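Local coordinates for protein light Chain (PDB 6BVD) that acts as the zinc metalloprotease light chain of the mosaic botulinum neurotoxin type HA, probably cleaving a SNARE protein of the neuronal fusion machinery, at residues D14-N17 against I22-R25; I24-Y29 against W46-R51; P118-S123 against F130-R135; N140-L143 against N147-Q150. All coordinates share one frame; numbering follows the deposited sequence.

Overall arrangement
Contacts 1, 2 and 4 lie on one mixed beta-sheet of the zinc protease, and their chemistry changes with depth; contact 3 lies off it, between two loops. Contact 4, at the surface, is a hairpin whose edge strand is held by backbone hydrogen bonds. Contact 1, partly buried and about 10 Å away between centres, lays a loop against the neighbouring strand 21-24 through carbon contacts alone. Contact 2 shares Ile24 and Arg25 with it and is fully buried, aliphatic side chains meeting above the sheet. Contact 3 is also buried but mixes an aromatic pair with one backbone bond; it touches contact 2 through Arg135 and Tyr28.

Contact 1 of 4, residues D14-N17 against I22-R25; sequences DPVN and IYIR
Val16 and Tyr23 meet where the loop ahead of strand 21-24 folds back beside that strand, a small example of a loop packing on a strand through apolar contacts. The two methyl groups of Val16 divide the work. Val16 CG2 lies at the edge of the Tyr23 ring, near its plane, bordering the ring without covering it, and is 3.7 Å from Tyr23 CE2, with CD2 equally near. Val16 CG1 is directed at the backbone instead and approaches Ile22 CA at 4.1 Å. This division follows from the first torsion of Val16: at 167° CG1 stands opposite the backbone N while CG2 sits beside it. The side chains of Val16 and Tyr23 cross at about a right angle. Ile22 gives mainly backbone surface to the valine, since the end of its side chain leads away toward Trp46 and Val141 inside the fold. The bend between the segments is braced by Asn17, whose OD1 accepts hydrogen bonds from the backbone N atoms of Asn19 and Ile21. Farther back, Asp14 OD2 accepts a hydrogen bond from the N of Ala397 of the second subunit, so this loop also touches that subunit. Because no hydrogen bond joins 14-17 to 22-25, their direct cohesion is van der Waals in kind, and the polar bonds of Asn17 lie within the connection between the segments, not across the contact.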
loop_
_atom_site.group_PDB
_atom_site.type_symbol
_atom_site.label_atom_id
_atom_site.label_comp_id
_atom_site.label_asym_id
_atom_site.label_seq_id
_atom_site.Cartn_x
_atom_site.Cartn_y
_atom_site.Cartn_z
ATOM N N ASP A 14 -17.404 5.706 -11.207
ATOM C CA ASP A 14 -17.882 4.323 -11.295
ATOM C C ASP A 14 -19.413 4.289 -11.169
ATOM O O ASP A 14 -20.013 5.014 -10.381
ATOM C CB ASP A 14 -17.311 3.435 -10.203
ATOM C CG ASP A 14 -15.805 3.208 -10.304
ATOM O OD1 ASP A 14 -15.159 3.602 -11.303
ATOM O OD2 ASP A 14 -15.287 2.609 -9.333
ATOM N N PRO A 15 -20.056 3.407 -11.918
ATOM C CA PRO A 15 -21.527 3.376 -11.839
ATOM C C PRO A 15 -22.032 2.840 -10.504
ATOM O O PRO A 15 -21.295 2.130 -9.822
ATOM C CB PRO A 15 -21.931 2.439 -12.996
ATOM C CG PRO A 15 -20.775 1.599 -13.237
ATOM C CD PRO A 15 -19.516 2.426 -12.871
ATOM N N VAL A 16 -23.258 3.194 -10.126
ATOM C CA VAL A 16 -23.916 2.624 -8.945
ATOM C C VAL A 16 -23.941 1.098 -9.036
ATOM O O VAL A 16 -24.093 0.550 -10.134
ATOM C CB VAL A 16 -25.349 3.201 -8.801
ATOM C CG1 VAL A 16 -26.212 2.396 -7.775
ATOM C CG2 VAL A 16 -25.246 4.659 -8.423
ATOM N N ASN A 17 -23.748 0.399 -7.918
ATOM C CA ASN A 17 -23.622 -1.067 -8.002
ATOM C C ASN A 17 -24.343 -1.783 -6.866
ATOM O O ASN A 17 -24.135 -2.972 -6.656
ATOM C CB ASN A 17 -22.122 -1.476 -8.038
ATOM C CG ASN A 17 -21.345 -0.999 -6.789
ATOM O OD1 ASN A 17 -21.893 -0.977 -5.708
ATOM N ND2 ASN A 17 -20.035 -0.695 -6.947
ATOM N N ILE A 22 -23.867 3.650 -4.001
ATOM C CA ILE A 22 -25.325 3.880 -4.091
ATOM C C ILE A 22 -25.612 5.353 -3.861
ATOM O O ILE A 22 -24.731 6.106 -3.472
ATOM C CB ILE A 22 -26.136 3.070 -3.061
ATOM C CG1 ILE A 22 -25.735 3.499 -1.654
ATOM C CG2 ILE A 22 -25.947 1.580 -3.211
ATOM C CD1 ILE A 22 -26.320 2.632 -0.606
ATOM N N TYR A 23 -26.836 5.788 -4.164
ATOM C CA TYR A 23 -27.255 7.136 -3.764
ATOM C C TYR A 23 -27.865 7.129 -2.381
ATOM O O TYR A 23 -28.702 6.269 -2.068
ATOM C CB TYR A 23 -28.237 7.727 -4.783
ATOM C CG TYR A 23 -27.499 8.390 -5.931
ATOM C CD1 TYR A 23 -27.334 9.774 -5.983
ATOM C CD2 TYR A 23 -26.941 7.627 -6.946
ATOM C CE1 TYR A 23 -26.641 10.375 -7.025
ATOM C CE2 TYR A 23 -26.252 8.212 -7.986
ATOM C CZ TYR A 23 -26.111 9.580 -8.028
ATOM O OH TYR A 23 -25.423 10.135 -9.072
ATOM N N ILE A 24 -27.472 8.057 -1.510
ATOM C CA ILE A 24 -28.102 8.000 -0.209
ATOM C C ILE A 24 -28.748 9.332 0.153
ATOM O O ILE A 24 -28.297 10.395 -0.255
ATOM C CB ILE A 24 -27.125 7.584 0.907
ATOM C CG1 ILE A 24 -26.224 8.729 1.306
ATOM C CG2 ILE A 24 -26.308 6.403 0.492
ATOM C CD1 ILE A 24 -25.153 8.289 2.313
ATOM N N ARG A 25 -29.823 9.250 0.915
ATOM C CA ARG A 25 -30.531 10.442 1.425
ATOM C C ARG A 25 -30.052 10.653 2.842
ATOM O O ARG A 25 -30.500 9.945 3.736
ATOM C CB ARG A 25 -32.052 10.242 1.400
ATOM C CG ARG A 25 -32.839 11.538 1.705
ATOM C CD ARG A 25 -34.380 11.284 1.710
ATOM N NE ARG A 25 -34.790 10.480 2.871
ATOM C CZ ARG A 25 -36.055 10.228 3.186
ATOM N NH1 ARG A 25 -37.010 10.740 2.442
ATOM N NH2 ARG A 25 -36.358 9.491 4.247
#

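Contact 2 of 4, residues I24-Y29 against W46-R51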
loop_
_atom_site.group_PDB
_atom_site.type_symbol
_atom_site.label_atom_id
_atom_site.label_comp_id
_atom_site.label_asym_id
_atom_site.label_seq_id
_atom_site.Cartn_x
_atom_site.Cartn_y
_atom_site.Cartn_z
ATOM N N ILE A 24 -27.472 8.057 -1.510
ATOM C CA ILE A 24 -28.102 8.000 -0.209
ATOM C C ILE A 24 -28.748 9.332 0.153
ATOM O O ILE A 24 -28.297 10.395 -0.255
ATOM C CB ILE A 24 -27.125 7.584 0.907
ATOM C CG1 ILE A 24 -26.224 8.729 1.306
ATOM C CG2 ILE A 24 -26.308 6.403 0.492
ATOM C CD1 ILE A 24 -25.153 8.289 2.313
ATOM N N ARG A 25 -29.823 9.250 0.915
ATOM C CA ARG A 25 -30.531 10.442 1.425
ATOM C C ARG A 25 -30.052 10.653 2.842
ATOM O O ARG A 25 -30.500 9.945 3.736
ATOM C CB ARG A 25 -32.052 10.242 1.400
ATOM C CG ARG A 25 -32.839 11.538 1.705
ATOM C CD ARG A 25 -34.380 11.284 1.710
ATOM N NE ARG A 25 -34.790 10.480 2.871
ATOM C CZ ARG A 25 -36.055 10.228 3.186
ATOM N NH1 ARG A 25 -37.010 10.740 2.442
ATOM N NH2 ARG A 25 -36.358 9.491 4.247
ATOM N N PRO A 26 -29.110 11.589 3.056
ATOM C CA PRO A 26 -28.485 11.578 4.388
ATOM C C PRO A 26 -29.378 12.226 5.467
ATOM O O PRO A 26 -30.383 12.859 5.139
ATOM C CB PRO A 26 -27.132 12.323 4.160
ATOM C CG PRO A 26 -27.223 12.997 2.878
ATOM C CD PRO A 26 -28.451 12.508 2.117
ATOM N N PRO A 27 -29.054 12.007 6.760
ATOM C CA PRO A 27 -29.892 12.566 7.824
ATOM C C PRO A 27 -30.062 14.078 7.653
ATOM O O PRO A 27 -29.099 14.753 7.239
ATOM C CB PRO A 27 -29.132 12.211 9.123
ATOM C CG PRO A 27 -27.815 11.714 8.682
ATOM C CD PRO A 27 -27.930 11.217 7.289
ATOM N N TYR A 28 -31.282 14.547 7.910
ATOM C CA TYR A 28 -31.746 15.937 7.777
ATOM C C TYR A 28 -32.145 16.304 6.323
ATOM O O TYR A 28 -32.657 17.406 6.088
ATOM C CB TYR A 28 -30.688 16.940 8.298
ATOM C CG TYR A 28 -30.265 16.717 9.738
ATOM C CD1 TYR A 28 -31.202 16.534 10.740
ATOM C CD2 TYR A 28 -28.907 16.663 10.087
ATOM C CE1 TYR A 28 -30.811 16.329 12.072
ATOM C CE2 TYR A 28 -28.505 16.449 11.399
ATOM C CZ TYR A 28 -29.461 16.272 12.387
ATOM O OH TYR A 28 -29.075 16.069 13.697
ATOM N N TYR A 29 -31.971 15.390 5.357
ATOM C CA TYR A 29 -32.365 15.679 3.971
ATOM C C TYR A 29 -33.719 14.991 3.611
ATOM O O TYR A 29 -34.089 14.854 2.426
ATOM C CB TYR A 29 -31.263 15.258 2.986
ATOM C CG TYR A 29 -30.059 16.206 2.969
ATOM C CD1 TYR A 29 -30.069 17.354 2.180
ATOM C CD2 TYR A 29 -28.923 15.966 3.767
ATOM C CE1 TYR A 29 -29.003 18.246 2.179
ATOM C CE2 TYR A 29 -27.839 16.842 3.745
ATOM C CZ TYR A 29 -27.883 17.969 2.949
ATOM O OH TYR A 29 -26.832 18.840 2.923
ATOM N N TRP A 46 -19.665 5.353 5.045
ATOM C CA TRP A 46 -19.905 5.919 3.721
ATOM C C TRP A 46 -19.201 7.225 3.586
ATOM O O TRP A 46 -19.174 8.020 4.536
ATOM C CB TRP A 46 -21.428 6.143 3.475
ATOM C CG TRP A 46 -22.139 4.849 3.375
ATOM C CD1 TRP A 46 -22.621 4.112 4.397
ATOM C CD2 TRP A 46 -22.382 4.098 2.167
ATOM N NE1 TRP A 46 -23.179 2.938 3.900
ATOM C CE2 TRP A 46 -23.038 2.909 2.539
ATOM C CE3 TRP A 46 -22.114 4.326 0.810
ATOM C CZ2 TRP A 46 -23.463 1.940 1.587
ATOM C CZ3 TRP A 46 -22.526 3.353 -0.144
ATOM C CH2 TRP A 46 -23.178 2.175 0.265
ATOM N N ILE A 47 -18.656 7.470 2.404
ATOM C CA ILE A 47 -18.111 8.787 2.090
ATOM C C ILE A 47 -18.941 9.517 1.041
ATOM O O ILE A 47 -19.241 8.957 -0.030
ATOM C CB ILE A 47 -16.653 8.680 1.582
ATOM C CG1 ILE A 47 -15.800 7.970 2.630
ATOM C CG2 ILE A 47 -16.085 10.079 1.193
ATOM C CD1 ILE A 47 -14.396 7.641 2.185
ATOM N N ILE A 48 -19.306 10.768 1.347
ATOM C CA ILE A 48 -19.838 11.653 0.326
ATOM C C ILE A 48 -18.815 12.751 0.036
ATOM O O ILE A 48 -18.687 13.710 0.799
ATOM C CB ILE A 48 -21.180 12.275 0.741
ATOM C CG1 ILE A 48 -22.195 11.167 1.072
ATOM C CG2 ILE A 48 -21.676 13.248 -0.361
ATOM C CD1 ILE A 48 -23.510 11.662 1.684
ATOM N N PRO A 49 -18.085 12.622 -1.081
ATOM C CA PRO A 49 -16.926 13.515 -1.278
ATOM C C PRO A 49 -17.327 14.888 -1.818
ATOM O O PRO A 49 -16.930 15.293 -2.902
ATOM C CB PRO A 49 -16.070 12.745 -2.272
ATOM C CG PRO A 49 -17.119 12.043 -3.149
ATOM C CD PRO A 49 -18.245 11.664 -2.196
ATOM N N GLU A 50 -18.160 15.582 -1.051
ATOM C CA GLU A 50 -18.646 16.898 -1.373
ATOM C C GLU A 50 -18.510 17.806 -0.168
ATOM O O GLU A 50 -18.449 17.312 0.978
ATOM C CB GLU A 50 -20.135 16.855 -1.819
ATOM C CG GLU A 50 -20.398 15.925 -3.006
ATOM C CD GLU A 50 -21.824 15.955 -3.489
ATOM O OE1 GLU A 50 -22.447 17.042 -3.409
ATOM O OE2 GLU A 50 -22.319 14.902 -3.971
ATOM N N ARG A 51 -18.563 19.116 -0.403
ATOM C CA ARG A 51 -18.573 20.090 0.698
ATOM C C ARG A 51 -19.798 19.919 1.577
ATOM O O ARG A 51 -20.939 19.703 1.089
ATOM C CB ARG A 51 -18.508 21.542 0.191
ATOM C CG ARG A 51 -17.323 21.876 -0.698
ATOM C CD ARG A 51 -15.985 21.929 0.062
ATOM N NE ARG A 51 -15.867 23.072 0.990
ATOM C CZ ARG A 51 -15.429 24.282 0.629
ATOM N NH1 ARG A 51 -15.099 24.519 -0.644
ATOM N NH2 ARG A 51 -15.314 25.263 1.543
#
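Ile24 and Ile48 face each other above the mixed beta-sheet of the clostridial neurotoxin zinc protease fold, one on strand 21-24 and the other on strand 45-48. Strand 36-40 runs between these two in the sheet, and the side chains meet over it, an illustration of how residues two strands apart can pack on a shared face. The CA atoms of Ile24 and Ile48 are 9.1 Å apart, a gap that the delta methyls span. Both CB atoms point toward the opposing segment, and the two chains approach at a slant. In Ile24 the first torsion is 77°, which wedges CG1 between the backbone N and the carbonyl carbon; the nearly straight second torsion then carries CD1 forward. Ile24 CD1 also lies 4.5 Å from Trp46 CB, a looser approach to the base of that side chain. Ile48 instead holds its CG1 beside its own backbone N, and its extended CD1 is the common partner of Ile24 and Pro26. The proline belongs to a type II beta turn running from Pro26 to Tyr29, closed by a bond from Tyr29 N to Pro26 O of 3.0 Å. Trp158 of strand 155-158 touches both Pro26 and Ile48, while Phe36 covers Pro26 from strand 36-40. No hydrogen bond crosses between the segments. Pro26 CG lies 4.1 Å from Ile48 CD1, the same methyl that Ile24 CD1 meets at 3.8 Å.

Contact 3 of 4, residues P118-S123 against F130-R135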
loop_
_atom_site.group_PDB
_atom_site.type_symbol
_atom_site.label_atom_id
_atom_site.label_comp_id
_atom_site.label_asym_id
_atom_site.label_seq_id
_atom_site.Cartn_x
_atom_site.Cartn_y
_atom_site.Cartn_z
ATOM N N PRO A 118 -25.249 1.500 16.492
ATOM C CA PRO A 118 -26.144 2.147 17.474
ATOM C C PRO A 118 -27.265 1.239 18.016
ATOM O O PRO A 118 -27.689 0.332 17.304
ATOM C CB PRO A 118 -26.755 3.297 16.681
ATOM C CG PRO A 118 -25.778 3.575 15.632
ATOM C CD PRO A 118 -25.181 2.260 15.235
ATOM N N TYR A 119 -27.697 1.445 19.257
ATOM C CA TYR A 119 -28.857 0.732 19.792
ATOM C C TYR A 119 -30.084 1.147 18.987
ATOM O O TYR A 119 -30.201 2.315 18.633
ATOM C CB TYR A 119 -29.078 1.034 21.278
ATOM C CG TYR A 119 -30.195 0.206 21.911
ATOM C CD1 TYR A 119 -29.941 -1.066 22.389
ATOM C CD2 TYR A 119 -31.522 0.661 21.927
ATOM C CE1 TYR A 119 -30.946 -1.843 22.946
ATOM C CE2 TYR A 119 -32.532 -0.129 22.458
ATOM C CZ TYR A 119 -32.238 -1.379 22.970
ATOM O OH TYR A 119 -33.229 -2.160 23.530
ATOM N N LEU A 120 -30.972 0.187 18.710
ATOM C CA LEU A 120 -32.225 0.464 17.959
ATOM C C LEU A 120 -33.292 1.054 18.904
ATOM O O LEU A 120 -34.295 0.416 19.267
ATOM C CB LEU A 120 -32.731 -0.813 17.242
ATOM C CG LEU A 120 -31.773 -1.381 16.173
ATOM C CD1 LEU A 120 -32.329 -2.692 15.502
ATOM C CD2 LEU A 120 -31.362 -0.369 15.094
ATOM N N GLY A 121 -33.042 2.276 19.371
ATOM C CA GLY A 121 -34.004 2.923 20.241
ATOM C C GLY A 121 -33.313 4.052 20.965
ATOM O O GLY A 121 -32.071 4.145 20.919
ATOM N N ASN A 122 -34.105 4.912 21.595
ATOM C CA ASN A 122 -33.535 6.010 22.366
ATOM C C ASN A 122 -34.498 6.458 23.465
ATOM O O ASN A 122 -35.505 5.781 23.730
ATOM C CB ASN A 122 -33.154 7.166 21.439
ATOM C CG ASN A 122 -34.349 7.704 20.632
ATOM O OD1 ASN A 122 -35.264 8.284 21.183
ATOM N ND2 ASN A 122 -34.296 7.553 19.313
ATOM N N SER A 123 -34.213 7.592 24.125
ATOM C CA SER A 123 -35.041 7.983 25.251
ATOM C C SER A 123 -36.521 8.130 24.920
ATOM O O SER A 123 -37.351 7.838 25.759
ATOM C CB SER A 123 -34.529 9.293 25.863
ATOM O OG SER A 123 -33.286 9.016 26.476
ATOM N N PHE A 130 -37.490 -2.736 19.231
ATOM C CA PHE A 130 -36.315 -2.342 18.449
ATOM C C PHE A 130 -36.800 -1.384 17.366
ATOM O O PHE A 130 -37.538 -1.790 16.452
ATOM C CB PHE A 130 -35.603 -3.544 17.807
ATOM C CG PHE A 130 -34.606 -4.238 18.718
ATOM C CD1 PHE A 130 -33.994 -3.557 19.772
ATOM C CD2 PHE A 130 -34.315 -5.585 18.532
ATOM C CE1 PHE A 130 -33.091 -4.234 20.626
ATOM C CE2 PHE A 130 -33.419 -6.257 19.360
ATOM C CZ PHE A 130 -32.795 -5.576 20.407
ATOM N N THR A 131 -36.422 -0.111 17.477
ATOM C CA THR A 131 -36.884 0.918 16.557
ATOM C C THR A 131 -35.852 1.273 15.466
ATOM O O THR A 131 -34.743 1.768 15.742
ATOM C CB THR A 131 -37.287 2.169 17.343
ATOM O OG1 THR A 131 -38.353 1.813 18.223
ATOM C CG2 THR A 131 -37.742 3.260 16.422
ATOM N N THR A 132 -36.238 1.017 14.221
ATOM C CA THR A 132 -35.365 1.202 13.083
ATOM C C THR A 132 -35.773 2.405 12.236
ATOM O O THR A 132 -35.021 2.847 11.403
ATOM C CB THR A 132 -35.363 -0.031 12.156
ATOM O OG1 THR A 132 -36.661 -0.174 11.573
ATOM C CG2 THR A 132 -35.007 -1.273 12.922
ATOM N N ASN A 133 -36.960 2.949 12.434
ATOM C CA ASN A 133 -37.478 3.848 11.412
ATOM C C ASN A 133 -37.346 5.320 11.763
ATOM O O ASN A 133 -38.342 6.059 11.799
ATOM C CB ASN A 133 -38.951 3.523 11.119
ATOM C CG ASN A 133 -39.808 3.557 12.362
ATOM O OD1 ASN A 133 -39.320 3.417 13.485
ATOM N ND2 ASN A 133 -41.101 3.765 12.170
ATOM N N ASN A 134 -36.132 5.750 12.104
ATOM C CA ASN A 134 -35.880 7.175 12.204
ATOM C C ASN A 134 -34.403 7.498 11.868
ATOM O O ASN A 134 -33.560 6.581 11.724
ATOM C CB ASN A 134 -36.280 7.701 13.583
ATOM C CG ASN A 134 -35.440 7.133 14.708
ATOM O OD1 ASN A 134 -34.239 7.391 14.775
ATOM N ND2 ASN A 134 -36.076 6.421 15.644
ATOM N N ARG A 135 -34.101 8.791 11.736
ATOM C CA ARG A 135 -32.865 9.234 11.111
ATOM C C ARG A 135 -31.622 9.012 11.950
ATOM O O ARG A 135 -30.501 9.178 11.428
ATOM C CB ARG A 135 -32.941 10.707 10.751
ATOM C CG ARG A 135 -32.990 11.611 11.947
ATOM C CD ARG A 135 -32.479 12.966 11.576
ATOM N NE ARG A 135 -33.512 13.743 10.886
ATOM C CZ ARG A 135 -34.170 14.768 11.418
ATOM N NH1 ARG A 135 -33.988 15.118 12.688
ATOM N NH2 ARG A 135 -35.090 15.388 10.697
#
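Tyr119 and Phe130 form an aromatic pair of the offset edge-to-face kind, the edge of Phe130 directed toward the face of Tyr119. Their planes stand at 71° and the centroids are 5.7 Å apart. Phe130 CE1 makes the closest approach, 3.6 Å from Tyr119 OH, which lies near the plane of the phenylalanine ring. The tyrosine is swung there by a first torsion that sets CG opposite the backbone N. Aliphatic packing continues the contact through Leu120, whose CB is 3.9 Å from Phe130 CD1. Leu120 CD1 reaches farther along the other segment and meets Thr132 CG2 at 4.0 Å. Segment 118-123 is loop, with Leu120 the centre of an inverse gamma turn, and 130-135 leaves the short strand 129-130 at Phe130 and runs on as loop. Helix 313-323 covers Leu120 and Phe130 through Phe316, while Leu301 of helix 280-301 touches both aromatic rings. The polar link is a single backbone hydrogen bond, Thr131 N to Leu120 O, of 2.8 Å and nearly straight at 164°. The N-H comes in from above the carbonyl plane, 55° out of it. Leu120 O is also approached by Phe130 CA in a weaker CH...O contact at 3.5 Å. Polar side-chain ends turn to other partners: Thr132 OG1 is hydrogen-bonded to Thr308 OG1, and Asn122 OD1 accepts from Tyr124 N.

Contact 4 of 4, residues N140-L143 against N147-Q150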
loop_
_atom_site.group_PDB
_atom_site.type_symbol
_atom_site.label_atom_id
_atom_site.label_comp_id
_atom_site.label_asym_id
_atom_site.label_seq_id
_atom_site.Cartn_x
_atom_site.Cartn_y
_atom_site.Cartn_z
ATOM N N ASN A 140 -32.739 6.402 3.865
ATOM C CA ASN A 140 -33.086 5.941 2.512
ATOM C C ASN A 140 -31.901 5.865 1.556
ATOM O O ASN A 140 -31.057 6.764 1.514
ATOM C CB ASN A 140 -34.161 6.841 1.880
ATOM C CG ASN A 140 -35.545 6.558 2.419
ATOM O OD1 ASN A 140 -35.692 5.752 3.332
ATOM N ND2 ASN A 140 -36.567 7.188 1.840
ATOM N N VAL A 141 -31.850 4.798 0.756
ATOM C CA VAL A 141 -30.890 4.734 -0.342
ATOM C C VAL A 141 -31.612 4.369 -1.646
ATOM O O VAL A 141 -32.623 3.656 -1.638
ATOM C CB VAL A 141 -29.731 3.721 -0.105
ATOM C CG1 VAL A 141 -29.140 3.876 1.296
ATOM C CG2 VAL A 141 -30.154 2.298 -0.352
ATOM N N LYS A 142 -31.123 4.908 -2.749
ATOM C CA LYS A 142 -31.735 4.661 -4.049
ATOM C C LYS A 142 -30.841 3.725 -4.876
ATOM O O LYS A 142 -29.654 4.011 -5.119
ATOM C CB LYS A 142 -32.009 5.989 -4.757
ATOM C CG LYS A 142 -32.722 5.867 -6.104
ATOM C CD LYS A 142 -32.810 7.219 -6.792
ATOM C CE LYS A 142 -33.788 8.152 -6.070
ATOM N NZ LYS A 142 -33.757 9.534 -6.664
ATOM N N LEU A 143 -31.374 2.559 -5.221
ATOM C CA LEU A 143 -30.611 1.555 -5.941
ATOM C C LEU A 143 -30.480 1.826 -7.461
ATOM O O LEU A 143 -31.061 2.774 -8.007
ATOM C CB LEU A 143 -31.222 0.171 -5.684
ATOM C CG LEU A 143 -31.290 -0.246 -4.206
ATOM C CD1 LEU A 143 -32.056 -1.551 -4.039
ATOM C CD2 LEU A 143 -29.903 -0.350 -3.523
ATOM N N ASN A 147 -35.168 1.621 -7.109
ATOM C CA ASN A 147 -35.965 1.291 -5.936
ATOM C C ASN A 147 -35.331 1.950 -4.725
ATOM O O ASN A 147 -34.083 2.087 -4.654
ATOM C CB ASN A 147 -36.048 -0.208 -5.661
ATOM C CG ASN A 147 -36.871 -0.976 -6.710
ATOM O OD1 ASN A 147 -37.565 -0.391 -7.549
ATOM N ND2 ASN A 147 -36.820 -2.292 -6.621
ATOM N N ILE A 148 -36.190 2.382 -3.809
ATOM C CA ILE A 148 -35.766 3.064 -2.582
ATOM C C ILE A 148 -35.963 2.105 -1.414
ATOM O O ILE A 148 -37.070 1.591 -1.210
ATOM C CB ILE A 148 -36.562 4.361 -2.442
ATOM C CG1 ILE A 148 -36.195 5.267 -3.621
ATOM C CG2 ILE A 148 -36.351 5.031 -1.062
ATOM C CD1 ILE A 148 -37.029 6.509 -3.731
ATOM N N VAL A 149 -34.896 1.844 -0.666
ATOM C CA VAL A 149 -34.951 0.980 0.507
ATOM C C VAL A 149 -34.288 1.673 1.715
ATOM O O VAL A 149 -33.602 2.693 1.548
ATOM C CB VAL A 149 -34.246 -0.396 0.241
ATOM C CG1 VAL A 149 -34.923 -1.140 -0.912
ATOM C CG2 VAL A 149 -32.733 -0.231 -0.075
ATOM N N GLN A 150 -34.473 1.115 2.915
ATOM C CA GLN A 150 -33.859 1.677 4.124
ATOM C C GLN A 150 -32.592 0.881 4.433
ATOM O O GLN A 150 -32.518 -0.322 4.195
ATOM C CB GLN A 150 -34.795 1.646 5.335
ATOM C CG GLN A 150 -35.899 2.699 5.340
ATOM C CD GLN A 150 -36.540 2.876 6.724
ATOM O OE1 GLN A 150 -36.258 2.119 7.655
ATOM N NE2 GLN A 150 -37.406 3.884 6.857
#
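Asn140 reaches across to strand 148-152 with every atom of its side chain beyond CA. Asn140 CB starts the path 4.1 Å from Ile148 CG2, and CG lies slightly nearer to that methyl. At the tip the amide divides: Asn140 ND2 rests 3.6 Å from Ile148 CG2, whereas Asn140 OD1 is set against Gln150 CG at 3.7 Å. A first torsion of -77° places CG beside the backbone N, from where the amide reaches over Ile148 and Gln150. The Asn140 and Gln150 amide planes are turned 45° apart. Asn140, Lys142, Ile148 and Gln150 share one face of this antiparallel beta hairpin; Val141 and Val149 occupy the other. There the CG2 methyls of the two valines touch at 3.6 Å. Between these two layers of side chains the backbones form a hydrogen-bonded pair: Val141 N donates to Val149 O at 2.9 Å, and Val149 N returns a bond to Val141 O. Leu143 N gives a third to Asn147 O at 2.8 Å, almost linear at 176°, close to the turn. Outward, 148-152 is the last strand of the mixed sheet within the chain; inward, Asn140 and Lys142 bond through their backbones to Arg25 and Tyr23. The edge strand is thus held in register by its backbone bonds, with the valine methyls packed on one face and the Asn140 amide set against Ile148 and Gln150 on the other.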